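Local coordinates for protein ZYG-9 (Caenorhabditis elegans, PDB 2OF3) that organises microtubules and spindle poles in mitosis and meiosis of the one-cell embryo, as a member of the XMAP215 family, at residues 168-173 / 204-209; 190-195 / 227-232. One frame throughout, in Å; residues are numbered along the deposited sequence.

How the interactions relate
Both interactions lie in the TOG domain, an all-helical array of HEAT-type repeats, and helix 181-198 connects them. It supplies one side of interaction 2 and follows helix 165-174 of interaction 1 in the chain; Tyr194 packs against Met168, Thr169 and Leu172, so the two contacts meet, their centres about 11 Å apart. Interaction 1 is partly buried: a helix and the loop leading into helix 208-212 join by van der Waals packing, with no hydrogen bond between them and an exposed proline at the margin. Interaction 2 is buried and pairs two regular helices, with valine and isoleucine on one side and a water-bridged glutamate toward the other. Each buries 216 Å² between its segments.

Interaction 1 (168-173 / 204-209); sequences MTPMLL and KSLSVE
Leu206 reaches helix 165-174 with its CD1 methyl, which lies against two successive residues: 3.7 Å from Thr169 CB and 3.8 Å from Pro170 CD. CD2 of Leu206 adds a contact with CG of the Pro170 ring alone, at 4.1 Å. A forked leucine suits this place because one methyl settles between threonine and proline while the other adds to the proline contact. Nearer the leucine's own backbone, CD1 of Leu173 lies 3.8 Å from O of Leu206. Val208 joins from the start of helix 208-212, its CG2 meeting CG2 of Thr169 at 4.0 Å, with the two side chains crossing at about a right angle. No hydrogen bond links the segments. In the all-helical array of HEAT-type repeats that forms a TOG domain, this contact ties the side of one helix to the connection that follows helix 181-198 and leads into helix 208-212. Thr169 serves two surroundings at once. Its methyl stands anti to the backbone N and faces the leucine and valine, whereas OG1 (chi1 -61°) sits beside that N and hydrogen-bonds to the carbonyl O of Pro165, one turn earlier, so the buried hydroxyl is satisfied within its own helix. Pro170 has no N-H to give to the preceding turn, and the helix kinks here; regular bonding resumes with Leu172, whose N donates to O of Met168, and continues with Leu173, whose N donates to O of Thr169 at 2.7 Å. Across the contact, Ser207 takes up a left-handed backbone conformation (phi 61°) between Leu206 and Val208 and occupies the N-cap position of helix 208-212, its carbonyl O accepting a bond from OG1 of Thr211. Farther out, Leu203 touches Thr169 and Ile200 touches Val208.

Interaction 2 (190-195 / 227-232); sequences VIEYYI and AINVLV
Val230 faces three residues of helix 181-198 in the side-by-side helix packing of a HEAT-type alpha-solenoid, the architecture of TOG domains. Segments 190-195 and 227-232 run almost parallel, at 15°, with their axes 8.9 Å apart. The forked valine suits this spacing: its two methyls diverge close to the backbone and engage different partners. CG1, anti to the backbone N (chi1 168°), points into the apolar side of the interface, where it lies 3.9 Å from CG2 of Ile191 and equally far from CD1 of Ile195. The two isoleucines, one turn apart, have alike first torsions but touch the valine with different ends, Ile191 with its short branch in an oblique approach and Ile195 with the tip of its long branch at about a right angle. Leu231, whose CB points away from helix 181-198, packs on Val257 of helix 251-264. The other methyl, CG2 of Val230, sits beside its own N and packs on the opposite helix, 3.8 Å from N of Glu192 and also close to CB of that residue. From CB onward Glu192 turns toward Asn229. Its CG stands anti to the backbone N (chi1 -180°) and the chain stays extended, lying alongside the asparagine so that OE1 rests 3.5 Å from CB of Asn229. A long, flexible acid fits here, at the partly exposed margin, because its methylene groups cover the neighbouring helix while the carboxylate reaches water. An alanine in place of Glu192 would probably open a gap beside CB of Asn229 and leave the bridging water without one of its acceptors. The water gives one hydrogen bond to OE2 of Glu192 (3.1 Å) and a shorter one to the carbonyl O of Asn229, at 2.8 Å.

Interaction 1 (168-173 / 204-209)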
# COMPACT_ATOMS: atom_id res chain seq x y z
N MET A 168 -3.58 5.20 -7.10
CA MET A 168 -3.61 4.79 -5.69
C MET A 168 -5.00 4.87 -5.05
O MET A 168 -5.36 4.02 -4.25
CB MET A 168 -2.63 5.67 -4.88
CG MET A 168 -1.08 5.32 -5.04
SD MET A 168 -0.49 3.71 -4.47
CE MET A 168 -0.48 4.04 -2.74
N THR A 169 -5.78 5.87 -5.43
CA THR A 169 -7.02 6.21 -4.72
C THR A 169 -8.05 5.12 -4.73
O THR A 169 -8.66 4.87 -3.69
CB THR A 169 -7.59 7.56 -5.19
OG1 THR A 169 -6.61 8.55 -4.91
CG2 THR A 169 -8.93 7.95 -4.49
N PRO A 170 -8.26 4.42 -5.88
CA PRO A 170 -9.22 3.28 -5.87
C PRO A 170 -8.91 2.21 -4.79
O PRO A 170 -9.85 1.62 -4.18
CB PRO A 170 -9.05 2.68 -7.30
CG PRO A 170 -8.54 3.80 -8.14
CD PRO A 170 -7.69 4.66 -7.23
N MET A 171 -7.63 1.94 -4.53
CA MET A 171 -7.23 0.95 -3.51
C MET A 171 -7.45 1.55 -2.12
O MET A 171 -7.86 0.84 -1.21
CB MET A 171 -5.75 0.58 -3.71
CG MET A 171 -5.50 -0.40 -4.96
SD MET A 171 -3.82 -0.85 -5.35
CE MET A 171 -3.11 0.69 -5.64
N LEU A 172 -7.16 2.85 -1.96
CA LEU A 172 -7.42 3.55 -0.70
C LEU A 172 -8.92 3.60 -0.42
O LEU A 172 -9.32 3.36 0.73
CB LEU A 172 -6.81 4.94 -0.70
CG LEU A 172 -5.30 4.95 -0.62
CD1 LEU A 172 -4.87 6.30 -1.12
CD2 LEU A 172 -4.81 4.69 0.84
N LEU A 173 -9.75 3.85 -1.45
CA LEU A 173 -11.23 3.78 -1.31
C LEU A 173 -11.69 2.41 -0.94
O LEU A 173 -12.55 2.24 -0.03
CB LEU A 173 -11.99 4.34 -2.55
CG LEU A 173 -11.79 5.84 -2.87
CD1 LEU A 173 -12.36 6.18 -4.26
CD2 LEU A 173 -12.42 6.81 -1.76
N LYS A 204 -11.59 13.24 -10.21
CA LYS A 204 -13.02 13.34 -10.49
C LYS A 204 -13.76 12.07 -10.95
O LYS A 204 -14.96 11.92 -10.60
CB LYS A 204 -13.30 14.49 -11.45
CG LYS A 204 -13.21 15.90 -10.81
CD LYS A 204 -13.98 16.08 -9.45
CE LYS A 204 -14.55 17.53 -9.30
NZ LYS A 204 -13.70 18.72 -9.83
N SER A 205 -13.10 11.16 -11.69
CA SER A 205 -13.75 9.90 -12.16
C SER A 205 -14.00 8.91 -11.03
O SER A 205 -14.74 7.91 -11.20
CB SER A 205 -12.92 9.19 -13.24
OG SER A 205 -11.63 8.80 -12.75
N LEU A 206 -13.41 9.18 -9.87
CA LEU A 206 -13.42 8.22 -8.76
C LEU A 206 -14.55 8.41 -7.73
O LEU A 206 -14.78 7.52 -6.88
CB LEU A 206 -12.04 8.18 -8.08
CG LEU A 206 -10.90 7.81 -9.05
CD1 LEU A 206 -9.62 7.72 -8.26
CD2 LEU A 206 -11.23 6.46 -9.76
N SER A 207 -15.28 9.51 -7.80
CA SER A 207 -16.42 9.66 -6.88
C SER A 207 -15.92 9.65 -5.39
O SER A 207 -16.51 8.99 -4.53
CB SER A 207 -17.46 8.54 -7.08
OG SER A 207 -18.22 8.76 -8.26
N VAL A 208 -14.84 10.38 -5.14
CA VAL A 208 -14.29 10.50 -3.82
C VAL A 208 -15.32 11.11 -2.85
O VAL A 208 -15.58 10.53 -1.81
CB VAL A 208 -13.02 11.35 -3.82
CG1 VAL A 208 -12.56 11.64 -2.39
CG2 VAL A 208 -11.90 10.65 -4.64
N GLU A 209 -15.92 12.25 -3.20
CA GLU A 209 -16.86 12.93 -2.28
C GLU A 209 -17.98 12.03 -1.85
O GLU A 209 -18.24 11.90 -0.66
CB GLU A 209 -17.42 14.24 -2.85
CG GLU A 209 -16.39 15.20 -3.37
CD GLU A 209 -16.08 15.02 -4.88
OE1 GLU A 209 -16.14 13.89 -5.43
OE2 GLU A 209 -15.76 16.04 -5.52

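Interaction 2 (190-195 / 227-232)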
# COMPACT_ATOMS: atom_id res chain seq x y z
N VAL A 190 -4.57 9.67 3.84
CA VAL A 190 -3.82 9.70 2.57
C VAL A 190 -4.63 10.42 1.44
O VAL A 190 -4.11 11.32 0.75
CB VAL A 190 -3.40 8.26 2.10
CG1 VAL A 190 -2.58 8.37 0.78
CG2 VAL A 190 -2.52 7.58 3.19
N ILE A 191 -5.91 10.07 1.28
CA ILE A 191 -6.78 10.79 0.35
C ILE A 191 -6.80 12.27 0.68
O ILE A 191 -6.68 13.09 -0.22
CB ILE A 191 -8.18 10.20 0.34
CG1 ILE A 191 -8.14 8.75 -0.22
CG2 ILE A 191 -9.17 11.14 -0.43
CD1 ILE A 191 -9.43 7.87 0.03
N GLU A 192 -6.92 12.65 1.95
CA GLU A 192 -6.91 14.05 2.28
C GLU A 192 -5.60 14.72 1.80
O GLU A 192 -5.60 15.82 1.25
CB GLU A 192 -7.10 14.24 3.79
CG GLU A 192 -7.10 15.71 4.15
CD GLU A 192 -6.92 16.00 5.62
OE1 GLU A 192 -7.04 15.06 6.45
OE2 GLU A 192 -6.69 17.19 5.92
N TYR A 193 -4.47 14.05 1.98
CA TYR A 193 -3.21 14.60 1.57
C TYR A 193 -3.08 14.76 0.03
O TYR A 193 -2.51 15.74 -0.45
CB TYR A 193 -2.16 13.69 2.16
CG TYR A 193 -0.77 13.74 1.61
CD1 TYR A 193 0.10 14.81 1.91
CD2 TYR A 193 -0.30 12.68 0.86
CE1 TYR A 193 1.44 14.81 1.41
CE2 TYR A 193 0.99 12.65 0.38
CZ TYR A 193 1.86 13.71 0.65
OH TYR A 193 3.17 13.59 0.13
N TYR A 194 -3.61 13.81 -0.73
CA TYR A 194 -3.65 13.92 -2.19
C TYR A 194 -4.42 15.18 -2.63
O TYR A 194 -4.02 15.92 -3.56
CB TYR A 194 -4.34 12.69 -2.78
CG TYR A 194 -3.58 11.38 -2.68
CD1 TYR A 194 -2.22 11.32 -2.35
CD2 TYR A 194 -4.22 10.17 -3.03
CE1 TYR A 194 -1.54 10.07 -2.30
CE2 TYR A 194 -3.56 8.94 -2.99
CZ TYR A 194 -2.22 8.89 -2.63
OH TYR A 194 -1.60 7.64 -2.62
N ILE A 195 -5.54 15.43 -1.97
CA ILE A 195 -6.45 16.51 -2.39
C ILE A 195 -5.88 17.85 -1.97
O ILE A 195 -5.87 18.79 -2.77
CB ILE A 195 -7.83 16.37 -1.81
CG1 ILE A 195 -8.51 15.15 -2.39
CG2 ILE A 195 -8.64 17.55 -2.22
CD1 ILE A 195 -9.61 14.70 -1.54
N ALA A 227 -12.78 11.91 7.55
CA ALA A 227 -13.79 11.99 6.48
C ALA A 227 -14.24 13.42 6.32
O ALA A 227 -14.34 13.90 5.17
CB ALA A 227 -15.03 11.08 6.75
N ILE A 228 -14.50 14.10 7.45
CA ILE A 228 -14.82 15.52 7.44
C ILE A 228 -13.69 16.26 6.75
O ILE A 228 -13.96 17.07 5.86
CB ILE A 228 -15.03 16.08 8.88
CG1 ILE A 228 -16.33 15.56 9.45
CG2 ILE A 228 -14.97 17.63 8.89
CD1 ILE A 228 -16.43 15.71 10.98
N ASN A 229 -12.43 16.00 7.13
CA ASN A 229 -11.34 16.75 6.51
C ASN A 229 -11.08 16.49 5.01
O ASN A 229 -10.62 17.38 4.31
CB ASN A 229 -10.05 16.63 7.33
CG ASN A 229 -10.10 17.40 8.63
OD1 ASN A 229 -9.36 17.10 9.57
ND2 ASN A 229 -10.92 18.38 8.70
N VAL A 230 -11.41 15.31 4.52
CA VAL A 230 -11.42 15.05 3.08
C VAL A 230 -12.44 15.98 2.37
O VAL A 230 -12.11 16.63 1.36
CB VAL A 230 -11.71 13.50 2.75
CG1 VAL A 230 -12.03 13.28 1.24
CG2 VAL A 230 -10.52 12.55 3.19
N LEU A 231 -13.66 16.09 2.89
CA LEU A 231 -14.71 16.89 2.26
C LEU A 231 -14.42 18.38 2.28
O LEU A 231 -14.70 19.09 1.29
CB LEU A 231 -16.06 16.60 2.91
CG LEU A 231 -16.57 15.18 2.81
CD1 LEU A 231 -17.86 15.09 3.55
CD2 LEU A 231 -16.78 14.73 1.35
N VAL A 232 -13.83 18.85 3.37
CA VAL A 232 -13.30 20.23 3.49
C VAL A 232 -12.17 20.54 2.51
O VAL A 232 -12.10 21.66 1.95
CB VAL A 232 -12.77 20.50 4.93
CG1 VAL A 232 -12.07 21.85 5.04
CG2 VAL A 232 -13.90 20.40 5.95
O HOH W 1 -8.72 19.33 5.03